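Local atomic coordinates of amidohydrolase 2 (Bifidobacterium longum subsp. infantis, PDB entry 6UVZ), a protein that is probably a hydrolase of the metallo-dependent amidohydrolase superfamily, built on a TIM-barrel-like fold, whose substrate is not established. Residues K213-S218 / N249-A254; L23-G28 / E59-D64; E120-L125 / A152-V157. All coordinates share one frame; numbering follows the deposited sequence.

Contact 1. Residues K213-S218 / N249-A254; sequences KVLYSS and NNARRA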
ATOM      1  N   LYS A 213       9.645   7.851   6.807  1.00 50.88           N
ATOM      2  CA  LYS A 213       8.740   6.711   6.890  1.00 48.68           C
ATOM      3  C   LYS A 213       7.379   7.058   6.301  1.00 48.12           C
ATOM      4  O   LYS A 213       6.334   6.643   6.807  1.00 60.29           O
ATOM      5  CB  LYS A 213       8.612   6.229   8.334  1.00 49.79           C
ATOM      6  CG  LYS A 213       9.924   5.712   8.915  1.00 62.52           C
ATOM      7  CD  LYS A 213       9.959   5.798  10.434  1.00 78.53           C
ATOM      8  CE  LYS A 213       9.022   4.795  11.080  1.00 85.29           C
ATOM      9  NZ  LYS A 213       9.108   4.829  12.566  1.00 93.64           N
ATOM     10  N   VAL A 214       7.377   7.827   5.213  1.00 44.38           N
ATOM     11  CA  VAL A 214       6.161   8.201   4.501  1.00 44.69           C
ATOM     12  C   VAL A 214       6.363   7.888   3.025  1.00 46.84           C
ATOM     13  O   VAL A 214       7.340   8.340   2.418  1.00 54.84           O
ATOM     14  CB  VAL A 214       5.813   9.689   4.701  1.00 48.07           C
ATOM     15  CG1 VAL A 214       4.641  10.079   3.824  1.00 46.58           C
ATOM     16  CG2 VAL A 214       5.495   9.968   6.162  1.00 40.02           C
ATOM     17  N   LEU A 215       5.441   7.120   2.450  1.00 38.64           N
ATOM     18  CA  LEU A 215       5.554   6.635   1.082  1.00 34.45           C
ATOM     19  C   LEU A 215       4.536   7.329   0.188  1.00 35.31           C
ATOM     20  O   LEU A 215       3.382   7.525   0.583  1.00 40.50           O
ATOM     21  CB  LEU A 215       5.337   5.121   1.020  1.00 29.40           C
ATOM     22  CG  LEU A 215       6.129   4.249   1.994  1.00 27.63           C
ATOM     23  CD1 LEU A 215       5.580   2.832   2.003  1.00 32.79           C
ATOM     24  CD2 LEU A 215       7.600   4.245   1.630  1.00 30.31           C
ATOM     25  N   TYR A 216       4.961   7.691  -1.020  1.00 38.94           N
ATOM     26  CA  TYR A 216       4.028   8.187  -2.023  1.00 37.25           C
ATOM     27  C   TYR A 216       3.214   7.030  -2.584  1.00 36.56           C
ATOM     28  O   TYR A 216       3.771   5.996  -2.971  1.00 40.31           O
ATOM     29  CB  TYR A 216       4.754   8.906  -3.159  1.00 33.34           C
ATOM     30  CG  TYR A 216       3.908   9.012  -4.408  1.00 32.03           C
ATOM     31  CD1 TYR A 216       2.851   9.912  -4.480  1.00 32.84           C
ATOM     32  CD2 TYR A 216       4.151   8.200  -5.508  1.00 37.09           C
ATOM     33  CE1 TYR A 216       2.066  10.004  -5.615  1.00 35.00           C
ATOM     34  CE2 TYR A 216       3.371   8.285  -6.647  1.00 34.80           C
ATOM     35  CZ  TYR A 216       2.332   9.189  -6.696  1.00 33.49           C
ATOM     36  OH  TYR A 216       1.557   9.275  -7.829  1.00 36.45           O
ATOM     37  N   SER A 217       1.899   7.213  -2.642  1.00 42.57           N
ATOM     38  CA  SER A 217       0.988   6.192  -3.137  1.00 43.21           C
ATOM     39  C   SER A 217      -0.099   6.857  -3.964  1.00 54.99           C
ATOM     40  O   SER A 217      -0.678   7.862  -3.541  1.00 73.04           O
ATOM     41  CB  SER A 217       0.371   5.398  -1.981  1.00 51.18           C
ATOM     42  OG  SER A 217      -0.758   4.665  -2.414  1.00 77.86           O
ATOM     43  N   SER A 218      -0.375   6.296  -5.140  1.00 39.09           N
ATOM     44  CA  SER A 218      -1.417   6.812  -6.020  1.00 40.81           C
ATOM     45  C   SER A 218      -2.751   6.104  -5.852  1.00 46.01           C
ATOM     46  O   SER A 218      -3.794   6.712  -6.113  1.00 53.13           O
ATOM     47  CB  SER A 218      -0.983   6.701  -7.487  1.00 38.66           C
ATOM     48  OG  SER A 218      -0.892   5.345  -7.887  1.00 29.16           O
ATOM     49  N   ASN A 249      12.866   7.326  -2.246  1.00 52.30           N
ATOM     50  CA  ASN A 249      13.898   6.814  -1.348  1.00 52.57           C
ATOM     51  C   ASN A 249      13.301   6.042  -0.177  1.00 52.35           C
ATOM     52  O   ASN A 249      13.879   5.044   0.269  1.00 55.38           O
ATOM     53  CB  ASN A 249      14.778   7.960  -0.852  1.00 62.84           C
ATOM     54  CG  ASN A 249      15.728   8.464  -1.922  1.00 67.29           C
ATOM     55  OD1 ASN A 249      16.168   7.705  -2.786  1.00 58.50           O
ATOM     56  ND2 ASN A 249      16.051   9.751  -1.868  1.00 78.94           N
ATOM     57  N   ASN A 250      12.152   6.484   0.341  1.00 53.74           N
ATOM     58  CA  ASN A 250      11.516   5.741   1.425  1.00 50.89           C
ATOM     59  C   ASN A 250      11.017   4.381   0.954  1.00 53.40           C
ATOM     60  O   ASN A 250      11.033   3.415   1.726  1.00 54.57           O
ATOM     61  CB  ASN A 250      10.365   6.547   2.028  1.00 55.48           C
ATOM     62  CG  ASN A 250      10.844   7.773   2.781  1.00 62.35           C
ATOM     63  OD1 ASN A 250      12.017   7.879   3.138  1.00 72.49           O
ATOM     64  ND2 ASN A 250       9.932   8.706   3.032  1.00 50.42           N
ATOM     65  N   ALA A 251      10.575   4.284  -0.303  1.00 53.51           N
ATOM     66  CA  ALA A 251      10.124   3.000  -0.827  1.00 45.67           C
ATOM     67  C   ALA A 251      11.289   2.047  -1.062  1.00 47.98           C
ATOM     68  O   ALA A 251      11.109   0.825  -0.997  1.00 46.32           O
ATOM     69  CB  ALA A 251       9.337   3.207  -2.121  1.00 42.20           C
ATOM     70  N   ARG A 252      12.483   2.580  -1.332  1.00 44.47           N
ATOM     71  CA  ARG A 252      13.645   1.722  -1.534  1.00 44.57           C
ATOM     72  C   ARG A 252      14.059   1.021  -0.248  1.00 49.80           C
ATOM     73  O   ARG A 252      14.670  -0.052  -0.299  1.00 40.02           O
ATOM     74  CB  ARG A 252      14.815   2.534  -2.090  1.00 47.96           C
ATOM     75  CG  ARG A 252      14.610   3.035  -3.509  1.00 53.57           C
ATOM     76  CD  ARG A 252      15.851   3.746  -4.022  1.00 54.06           C
ATOM     77  NE  ARG A 252      15.649   4.307  -5.354  1.00 58.26           N
ATOM     78  CZ  ARG A 252      15.862   3.642  -6.485  1.00 69.15           C
ATOM     79  NH1 ARG A 252      16.284   2.386  -6.449  1.00 70.91           N
ATOM     80  NH2 ARG A 252      15.651   4.233  -7.654  1.00 79.18           N
ATOM     81  N   ARG A 253      13.746   1.606   0.908  1.00 53.07           N
ATOM     82  CA  ARG A 253      14.073   0.982   2.184  1.00 49.23           C
ATOM     83  C   ARG A 253      12.940   0.126   2.726  1.00 44.16           C
ATOM     84  O   ARG A 253      13.202  -0.900   3.366  1.00 54.07           O
ATOM     85  CB  ARG A 253      14.447   2.051   3.215  1.00 42.90           C
ATOM     86  CG  ARG A 253      15.677   2.863   2.849  1.00 52.54           C
ATOM     87  CD  ARG A 253      16.054   3.824   3.963  1.00 59.46           C
ATOM     88  NE  ARG A 253      14.963   4.739   4.288  1.00 67.69           N
ATOM     89  CZ  ARG A 253      14.796   5.931   3.723  1.00 72.93           C
ATOM     90  NH1 ARG A 253      15.649   6.357   2.801  1.00 57.74           N
ATOM     91  NH2 ARG A 253      13.775   6.696   4.080  1.00 79.14           N
ATOM     92  N   ALA A 254      11.688   0.521   2.486  1.00 38.09           N
ATOM     93  CA  ALA A 254      10.558  -0.270   2.961  1.00 39.27           C
ATOM     94  C   ALA A 254      10.449  -1.586   2.199  1.00 49.14           C
ATOM     95  O   ALA A 254      10.400  -2.664   2.803  1.00 60.07           O
ATOM     96  CB  ALA A 254       9.265   0.536   2.834  1.00 40.94           C
TER
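In the TIM-barrel-like fold, Leu215 and Val214 of strand 214-216, the last of the eight parallel strands, meet Asn250 of the closing helix 244-254. The amide of Asn250 makes the polar link: its ND2 gives a hydrogen bond to Val214 O at 2.7 Å, nearly straight at 172°. The acceptor lies almost in the amide plane, while the donor is tilted from the plane of the Val214 carbonyl. The same ND2 also bonds to Pro211 O, so two backbone carbonyls, before and on the strand, hold the amide and would limit its turning. The short helix and strand axes approach to 7.6 Å and cross at -110°, far from the near-antiparallel course usual for a barrel helix; a backbone hydrogen bond between Tyr216 and Ser11 brings this last strand to the first, 7-13. Next to the amide, Leu215 uses one methyl branch: CD2 lies against the helix backbone, 3.5 Å from Asn250 C, and 3.6 Å from Asn250 CB. The same CD2 reaches Ala254 CB at 4.2 Å and Ala251 CB at 4.3 Å, small side chains one turn apart. Leu215 and Ala254 also both touch Tyr188 on the neighbouring strand 187-191.

Contact 2. Residues L23-G28 / E59-D64; sequences LPWLAG and EVDAAD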
ATOM      1  N   LEU A  23     -13.594 -10.235 -10.040  1.00 55.28           N
ATOM      2  CA  LEU A  23     -13.501  -9.347  -8.887  1.00 54.79           C
ATOM      3  C   LEU A  23     -14.901  -9.060  -8.366  1.00 64.80           C
ATOM      4  O   LEU A  23     -15.646  -8.295  -8.998  1.00 71.46           O
ATOM      5  CB  LEU A  23     -12.786  -8.044  -9.255  1.00 55.70           C
ATOM      6  CG  LEU A  23     -11.253  -8.040  -9.248  1.00 52.77           C
ATOM      7  CD1 LEU A  23     -10.674  -8.937 -10.333  1.00 38.90           C
ATOM      8  CD2 LEU A  23     -10.721  -6.621  -9.390  1.00 54.29           C
ATOM      9  N   PRO A  24     -15.306  -9.640  -7.232  1.00 69.57           N
ATOM     10  CA  PRO A  24     -16.688  -9.430  -6.770  1.00 63.05           C
ATOM     11  C   PRO A  24     -16.968  -8.005  -6.330  1.00 60.99           C
ATOM     12  O   PRO A  24     -18.080  -7.507  -6.544  1.00 72.64           O
ATOM     13  CB  PRO A  24     -16.816 -10.425  -5.608  1.00 63.34           C
ATOM     14  CG  PRO A  24     -15.421 -10.602  -5.112  1.00 65.50           C
ATOM     15  CD  PRO A  24     -14.542 -10.517  -6.328  1.00 70.08           C
ATOM     16  N   TRP A  25     -15.990  -7.331  -5.723  1.00 54.23           N
ATOM     17  CA  TRP A  25     -16.191  -5.963  -5.259  1.00 54.19           C
ATOM     18  C   TRP A  25     -16.372  -4.970  -6.400  1.00 61.90           C
ATOM     19  O   TRP A  25     -16.717  -3.812  -6.141  1.00 62.56           O
ATOM     20  CB  TRP A  25     -15.017  -5.529  -4.381  1.00 52.50           C
ATOM     21  CG  TRP A  25     -13.704  -5.495  -5.102  1.00 66.30           C
ATOM     22  CD1 TRP A  25     -12.832  -6.531  -5.268  1.00 60.89           C
ATOM     23  CD2 TRP A  25     -13.112  -4.364  -5.755  1.00 74.81           C
ATOM     24  NE1 TRP A  25     -11.735  -6.118  -5.984  1.00 57.09           N
ATOM     25  CE2 TRP A  25     -11.883  -4.791  -6.295  1.00 64.28           C
ATOM     26  CE3 TRP A  25     -13.503  -3.035  -5.935  1.00 76.04           C
ATOM     27  CZ2 TRP A  25     -11.041  -3.936  -7.002  1.00 62.47           C
ATOM     28  CZ3 TRP A  25     -12.667  -2.186  -6.638  1.00 68.86           C
ATOM     29  CH2 TRP A  25     -11.450  -2.640  -7.163  1.00 65.57           C
ATOM     30  N   LEU A  26     -16.150  -5.389  -7.646  1.00 64.53           N
ATOM     31  CA  LEU A  26     -16.318  -4.506  -8.793  1.00 61.46           C
ATOM     32  C   LEU A  26     -17.779  -4.298  -9.170  1.00 67.19           C
ATOM     33  O   LEU A  26     -18.072  -3.403  -9.970  1.00 62.24           O
ATOM     34  CB  LEU A  26     -15.545  -5.061  -9.993  1.00 56.00           C
ATOM     35  CG  LEU A  26     -14.775  -4.046 -10.838  1.00 48.75           C
ATOM     36  CD1 LEU A  26     -13.857  -3.211  -9.960  1.00 38.84           C
ATOM     37  CD2 LEU A  26     -13.977  -4.754 -11.922  1.00 51.34           C
ATOM     38  N   ALA A  27     -18.693  -5.095  -8.620  1.00 72.15           N
ATOM     39  CA  ALA A  27     -20.111  -4.900  -8.885  1.00 63.47           C
ATOM     40  C   ALA A  27     -20.596  -3.608  -8.240  1.00 64.20           C
ATOM     41  O   ALA A  27     -20.164  -3.241  -7.144  1.00 71.30           O
ATOM     42  CB  ALA A  27     -20.920  -6.087  -8.362  1.00 52.31           C
ATOM     43  N   GLY A  28     -21.499  -2.916  -8.929  1.00 54.06           N
ATOM     44  CA  GLY A  28     -21.960  -1.622  -8.479  1.00 63.38           C
ATOM     45  C   GLY A  28     -21.006  -0.480  -8.743  1.00 77.41           C
ATOM     46  O   GLY A  28     -21.322   0.664  -8.392  1.00 85.39           O
ATOM     47  N   GLU A  59      -2.400  -6.723  -4.160  1.00 39.45           N
ATOM     48  CA  GLU A  59      -3.436  -7.664  -4.564  1.00 36.50           C
ATOM     49  C   GLU A  59      -4.785  -6.966  -4.689  1.00 43.01           C
ATOM     50  O   GLU A  59      -5.133  -6.095  -3.887  1.00 45.94           O
ATOM     51  CB  GLU A  59      -3.517  -8.823  -3.566  1.00 34.65           C
ATOM     52  CG  GLU A  59      -3.724  -8.412  -2.115  1.00 30.68           C
ATOM     53  CD  GLU A  59      -5.190  -8.315  -1.739  1.00 41.07           C
ATOM     54  OE1 GLU A  59      -5.538  -7.461  -0.897  1.00 49.87           O
ATOM     55  OE2 GLU A  59      -5.994  -9.093  -2.291  1.00 50.09           O
ATOM     56  N   VAL A  60      -5.541  -7.349  -5.714  1.00 42.63           N
ATOM     57  CA  VAL A  60      -6.792  -6.686  -6.054  1.00 42.57           C
ATOM     58  C   VAL A  60      -7.999  -7.418  -5.462  1.00 46.52           C
ATOM     59  O   VAL A  60      -9.126  -7.203  -5.905  1.00 53.39           O
ATOM     60  CB  VAL A  60      -6.940  -6.516  -7.574  1.00 39.81           C
ATOM     61  CG1 VAL A  60      -5.814  -5.654  -8.122  1.00 36.44           C
ATOM     62  CG2 VAL A  60      -6.959  -7.875  -8.260  1.00 22.43           C
ATOM     63  N   ASP A  61      -7.775  -8.277  -4.466  1.00 44.59           N
ATOM     64  CA  ASP A  61      -8.845  -9.039  -3.816  1.00 46.47           C
ATOM     65  C   ASP A  61      -9.622  -9.868  -4.839  1.00 40.28           C
ATOM     66  O   ASP A  61     -10.853  -9.838  -4.897  1.00 47.45           O
ATOM     67  CB  ASP A  61      -9.777  -8.113  -3.026  1.00 60.63           C
ATOM     68  CG  ASP A  61     -10.600  -8.857  -1.994  1.00 78.15           C
ATOM     69  OD1 ASP A  61     -10.023  -9.293  -0.975  1.00 85.13           O
ATOM     70  OD2 ASP A  61     -11.824  -9.002  -2.197  1.00 83.55           O
ATOM     71  N   ALA A  62      -8.882 -10.613  -5.655  1.00 39.45           N
ATOM     72  CA  ALA A  62      -9.486 -11.432  -6.692  1.00 50.40           C
ATOM     73  C   ALA A  62     -10.117 -12.686  -6.092  1.00 46.06           C
ATOM     74  O   ALA A  62      -9.770 -13.126  -4.992  1.00 43.46           O
ATOM     75  CB  ALA A  62      -8.448 -11.819  -7.747  1.00 57.04           C
ATOM     76  N   ALA A  63     -11.060 -13.263  -6.840  1.00 41.71           N
ATOM     77  CA  ALA A  63     -11.738 -14.466  -6.369  1.00 36.41           C
ATOM     78  C   ALA A  63     -10.811 -15.674  -6.405  1.00 39.95           C
ATOM     79  O   ALA A  63     -10.828 -16.504  -5.488  1.00 46.92           O
ATOM     80  CB  ALA A  63     -12.991 -14.725  -7.205  1.00 36.01           C
ATOM     81  N   ASP A  64      -9.998 -15.790  -7.450  1.00 38.44           N
ATOM     82  CA  ASP A  64      -9.040 -16.883  -7.599  1.00 36.02           C
ATOM     83  C   ASP A  64      -7.648 -16.307  -7.360  1.00 42.29           C
ATOM     84  O   ASP A  64      -7.053 -15.702  -8.258  1.00 40.86           O
ATOM     85  CB  ASP A  64      -9.158 -17.527  -8.978  1.00 40.47           C
ATOM     86  CG  ASP A  64      -8.366 -18.818  -9.092  1.00 47.07           C
ATOM     87  OD1 ASP A  64      -7.683 -19.195  -8.116  1.00 44.88           O
ATOM     88  OD2 ASP A  64      -8.430 -19.459 -10.162  1.00 49.00           O
TER
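Trp25 carries its CG between the backbone N and the carbonyl carbon (chi1 63°), and chi2 of -87° turns the indole so that NE1 faces Val60 O. Leu23 has CG anti to its carbonyl carbon, and its CD2 continues roughly anti to CA, which brings that methyl to Val60. The indole N-H makes the one hydrogen bond between 23-28 and 59-64, from Trp25 NE1 to Val60 O at 2.8 Å, bent to 148°, with the oxygen somewhat out of the ring plane. Asp61 O lies in that plane at the same ring edge, 3.9 Å from Trp25 CD1, while Leu26 CD1 covers part of one face. Trp16 meets the indole edge-to-face. An alanine in place of Trp25 would probably leave Val60 O without its indole donor and open a gap beside Asp61. The side chains of Leu23 and Val60 cross obliquely, with Leu23 CD2 at 4.1 Å from Val60 CG2. Pro24 CD rests at 4.0 Å from Asp61 O. Within 59-64, Asp61 N bonds to Glu59 OE2 at 2.9 Å, meeting the carboxylate from above its plane; Glu59 OE1 forms a salt bridge with Arg103. Both segments are loops that follow parallel strands, 7-13 and 51-58, and their meeting joins successive beta-to-alpha connections at the C-terminal end of the barrel strands, the end that carries the active site in this superfamily.

Contact 3. Residues E120-L125 / A152-V157; sequences EFIAGL and AQVPEV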
ATOM      1  N   GLU A 120      -1.156 -16.882  16.188  1.00 29.25           N
ATOM      2  CA  GLU A 120      -0.644 -17.322  14.895  1.00 24.73           C
ATOM      3  C   GLU A 120      -0.388 -16.140  13.969  1.00 33.09           C
ATOM      4  O   GLU A 120       0.459 -16.228  13.074  1.00 41.67           O
ATOM      5  CB  GLU A 120      -1.611 -18.313  14.247  1.00 21.33           C
ATOM      6  CG  GLU A 120      -2.879 -17.692  13.684  1.00 31.17           C
ATOM      7  CD  GLU A 120      -3.763 -18.707  12.988  1.00 48.93           C
ATOM      8  OE1 GLU A 120      -3.746 -19.889  13.394  1.00 52.84           O
ATOM      9  OE2 GLU A 120      -4.470 -18.327  12.031  1.00 50.36           O
ATOM     10  N   PHE A 121      -1.103 -15.030  14.171  1.00 34.36           N
ATOM     11  CA  PHE A 121      -0.821 -13.825  13.401  1.00 30.67           C
ATOM     12  C   PHE A 121       0.491 -13.190  13.844  1.00 40.19           C
ATOM     13  O   PHE A 121       1.280 -12.733  13.009  1.00 48.93           O
ATOM     14  CB  PHE A 121      -1.976 -12.833  13.539  1.00 33.28           C
ATOM     15  CG  PHE A 121      -1.862 -11.635  12.638  1.00 30.63           C
ATOM     16  CD1 PHE A 121      -2.336 -11.683  11.338  1.00 26.90           C
ATOM     17  CD2 PHE A 121      -1.288 -10.458  13.093  1.00 28.57           C
ATOM     18  CE1 PHE A 121      -2.234 -10.584  10.505  1.00 27.87           C
ATOM     19  CE2 PHE A 121      -1.184  -9.355  12.265  1.00 28.39           C
ATOM     20  CZ  PHE A 121      -1.658  -9.418  10.971  1.00 30.52           C
ATOM     21  N   ILE A 122       0.742 -13.159  15.155  1.00 40.97           N
ATOM     22  CA  ILE A 122       2.002 -12.622  15.661  1.00 33.98           C
ATOM     23  C   ILE A 122       3.164 -13.513  15.238  1.00 35.94           C
ATOM     24  O   ILE A 122       4.203 -13.028  14.774  1.00 30.29           O
ATOM     25  CB  ILE A 122       1.941 -12.466  17.191  1.00 31.65           C
ATOM     26  CG1 ILE A 122       0.724 -11.633  17.597  1.00 42.08           C
ATOM     27  CG2 ILE A 122       3.221 -11.832  17.712  1.00 19.89           C
ATOM     28  CD1 ILE A 122       0.723 -10.237  17.025  1.00 41.47           C
ATOM     29  N   ALA A 123       3.006 -14.830  15.395  1.00 33.52           N
ATOM     30  CA  ALA A 123       4.050 -15.757  14.972  1.00 18.81           C
ATOM     31  C   ALA A 123       4.262 -15.709  13.466  1.00 39.75           C
ATOM     32  O   ALA A 123       5.388 -15.899  12.992  1.00 42.30           O
ATOM     33  CB  ALA A 123       3.704 -17.177  15.416  1.00 18.59           C
ATOM     34  N   GLY A 124       3.198 -15.458  12.700  1.00 37.71           N
ATOM     35  CA  GLY A 124       3.351 -15.315  11.264  1.00 31.99           C
ATOM     36  C   GLY A 124       4.142 -14.086  10.872  1.00 32.74           C
ATOM     37  O   GLY A 124       4.853 -14.097   9.863  1.00 31.55           O
ATOM     38  N   LEU A 125       4.033 -13.011  11.657  1.00 27.48           N
ATOM     39  CA  LEU A 125       4.821 -11.813  11.385  1.00 27.83           C
ATOM     40  C   LEU A 125       6.311 -12.091  11.531  1.00 37.42           C
ATOM     41  O   LEU A 125       7.121 -11.614  10.728  1.00 35.66           O
ATOM     42  CB  LEU A 125       4.392 -10.677  12.317  1.00 36.11           C
ATOM     43  CG  LEU A 125       2.972 -10.126  12.160  1.00 37.71           C
ATOM     44  CD1 LEU A 125       2.592  -9.271  13.360  1.00 37.54           C
ATOM     45  CD2 LEU A 125       2.838  -9.324  10.879  1.00 28.72           C
ATOM     46  N   ALA A 152       3.927  -4.102  17.628  1.00 67.73           N
ATOM     47  CA  ALA A 152       4.877  -3.761  18.680  1.00 65.24           C
ATOM     48  C   ALA A 152       5.615  -4.995  19.181  1.00 66.52           C
ATOM     49  O   ALA A 152       6.779  -4.899  19.585  1.00 65.94           O
ATOM     50  CB  ALA A 152       4.163  -3.063  19.837  1.00 59.04           C
ATOM     51  N   GLN A 153       4.958  -6.157  19.160  1.00 59.52           N
ATOM     52  CA  GLN A 153       5.614  -7.396  19.554  1.00 58.82           C
ATOM     53  C   GLN A 153       6.592  -7.889  18.498  1.00 66.47           C
ATOM     54  O   GLN A 153       7.526  -8.626  18.829  1.00 77.09           O
ATOM     55  CB  GLN A 153       4.572  -8.478  19.838  1.00 54.38           C
ATOM     56  CG  GLN A 153       3.447  -8.034  20.757  1.00 57.22           C
ATOM     57  CD  GLN A 153       2.391  -9.105  20.940  1.00 60.69           C
ATOM     58  OE1 GLN A 153       2.704 -10.290  21.045  1.00 72.51           O
ATOM     59  NE2 GLN A 153       1.129  -8.691  20.971  1.00 47.03           N
ATOM     60  N   VAL A 154       6.398  -7.502  17.240  1.00 63.77           N
ATOM     61  CA  VAL A 154       7.290  -7.899  16.155  1.00 61.03           C
ATOM     62  C   VAL A 154       7.865  -6.641  15.511  1.00 69.96           C
ATOM     63  O   VAL A 154       7.410  -6.235  14.432  1.00 59.65           O
ATOM     64  CB  VAL A 154       6.559  -8.768  15.118  1.00 48.83           C
ATOM     65  CG1 VAL A 154       7.555  -9.424  14.173  1.00 60.66           C
ATOM     66  CG2 VAL A 154       5.700  -9.816  15.810  1.00 36.75           C
ATOM     67  N   PRO A 155       8.850  -5.985  16.131  1.00 72.35           N
ATOM     68  CA  PRO A 155       9.438  -4.788  15.510  1.00 56.26           C
ATOM     69  C   PRO A 155      10.329  -5.091  14.318  1.00 50.53           C
ATOM     70  O   PRO A 155      10.689  -4.158  13.590  1.00 57.65           O
ATOM     71  CB  PRO A 155      10.242  -4.161  16.654  1.00 50.57           C
ATOM     72  CG  PRO A 155      10.605  -5.318  17.520  1.00 48.38           C
ATOM     73  CD  PRO A 155       9.435  -6.263  17.456  1.00 68.09           C
ATOM     74  N   GLU A 156      10.690  -6.354  14.091  1.00 44.71           N
ATOM     75  CA  GLU A 156      11.588  -6.709  13.001  1.00 46.63           C
ATOM     76  C   GLU A 156      10.871  -6.932  11.676  1.00 41.53           C
ATOM     77  O   GLU A 156      11.541  -7.104  10.652  1.00 40.20           O
ATOM     78  CB  GLU A 156      12.396  -7.965  13.359  1.00 37.18           C
ATOM     79  CG  GLU A 156      11.565  -9.220  13.584  1.00 50.98           C
ATOM     80  CD  GLU A 156      11.023  -9.331  14.997  1.00 66.19           C
ATOM     81  OE1 GLU A 156      11.147  -8.354  15.763  1.00 67.48           O
ATOM     82  OE2 GLU A 156      10.476 -10.400  15.343  1.00 73.88           O
ATOM     83  N   VAL A 157       9.541  -6.936  11.662  1.00 40.25           N
ATOM     84  CA  VAL A 157       8.785  -7.073  10.423  1.00 33.04           C
ATOM     85  C   VAL A 157       8.492  -5.685   9.872  1.00 39.39           C
ATOM     86  O   VAL A 157       8.252  -4.734  10.628  1.00 48.75           O
ATOM     87  CB  VAL A 157       7.491  -7.882  10.646  1.00 23.82           C
ATOM     88  CG1 VAL A 157       6.500  -7.114  11.507  1.00 20.90           C
ATOM     89  CG2 VAL A 157       6.861  -8.266   9.314  1.00 20.13           C
TER
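Apolar contacts between Ile122, Leu125 and Val154 make up most of this junction between helix 119-131 and the end of helix 144-153. Val154 offers both methyls. Its CG2, anti to its own carbonyl carbon (chi1 -167° sets CG1 anti to the backbone N), lies 3.7 Å from Ile122 CG2 and 3.8 Å from Leu125 CB, so this methyl sits between two residues nearly one helical turn apart. Val154 CG1 lies 3.9 Å from Leu125 CB. Ile122 and Val154 run past each other in opposite directions. Further along, Leu125 CB is 4.2 Å from Val157 CG1, and Phe151 touches both Leu125 and Val157 from the preceding helix.

Two methyls lie against helix carbonyls: Val157 CG2 is 3.6 Å from Leu125 O, and Val154 CG2 is similarly close to Ile122 O. At the more exposed end, Gln153 crosses Ile122 at about a right angle, its OE1 3.7 Å from Ile122 CG2, while its NE2 bonds to Lys149 O.

Polar pairing comes from a neighbour in helix 119-131: Arg126 NH1 bonds to Gln153 O and forms a long, weak ion pair with Glu156. A type I turn from Val154 to Val157 returns the chain, and both valines point toward helix 119-131. Arg126 thus supplies a directional bond beside the contact, whereas 120-125 and 152-157 themselves meet mainly through non-directional apolar contact, which probably sets less strict limits on their exact placement than hydrogen bonds would.

In the fold
Along the chain contact 2 comes first, then contact 3, then contact 1. All lie in one TIM-barrel-like domain with eight parallel strands in sequential order. Contact 2 joins loops after strands 7-13 and 51-58, contact 3 joins helix 119-131 to the end of helix 144-153, and contact 1 sets the last strand against helix 244-254. Contacts 1 and 2 lie on opposite sides of the chain's centre, their centres about 26 Å apart; the centre of contact 3 is about 21 Å from that of contact 1 and about 28 Å from that of contact 2. None touches another; each joins parts some 30 residues apart, at separate places of one barrel.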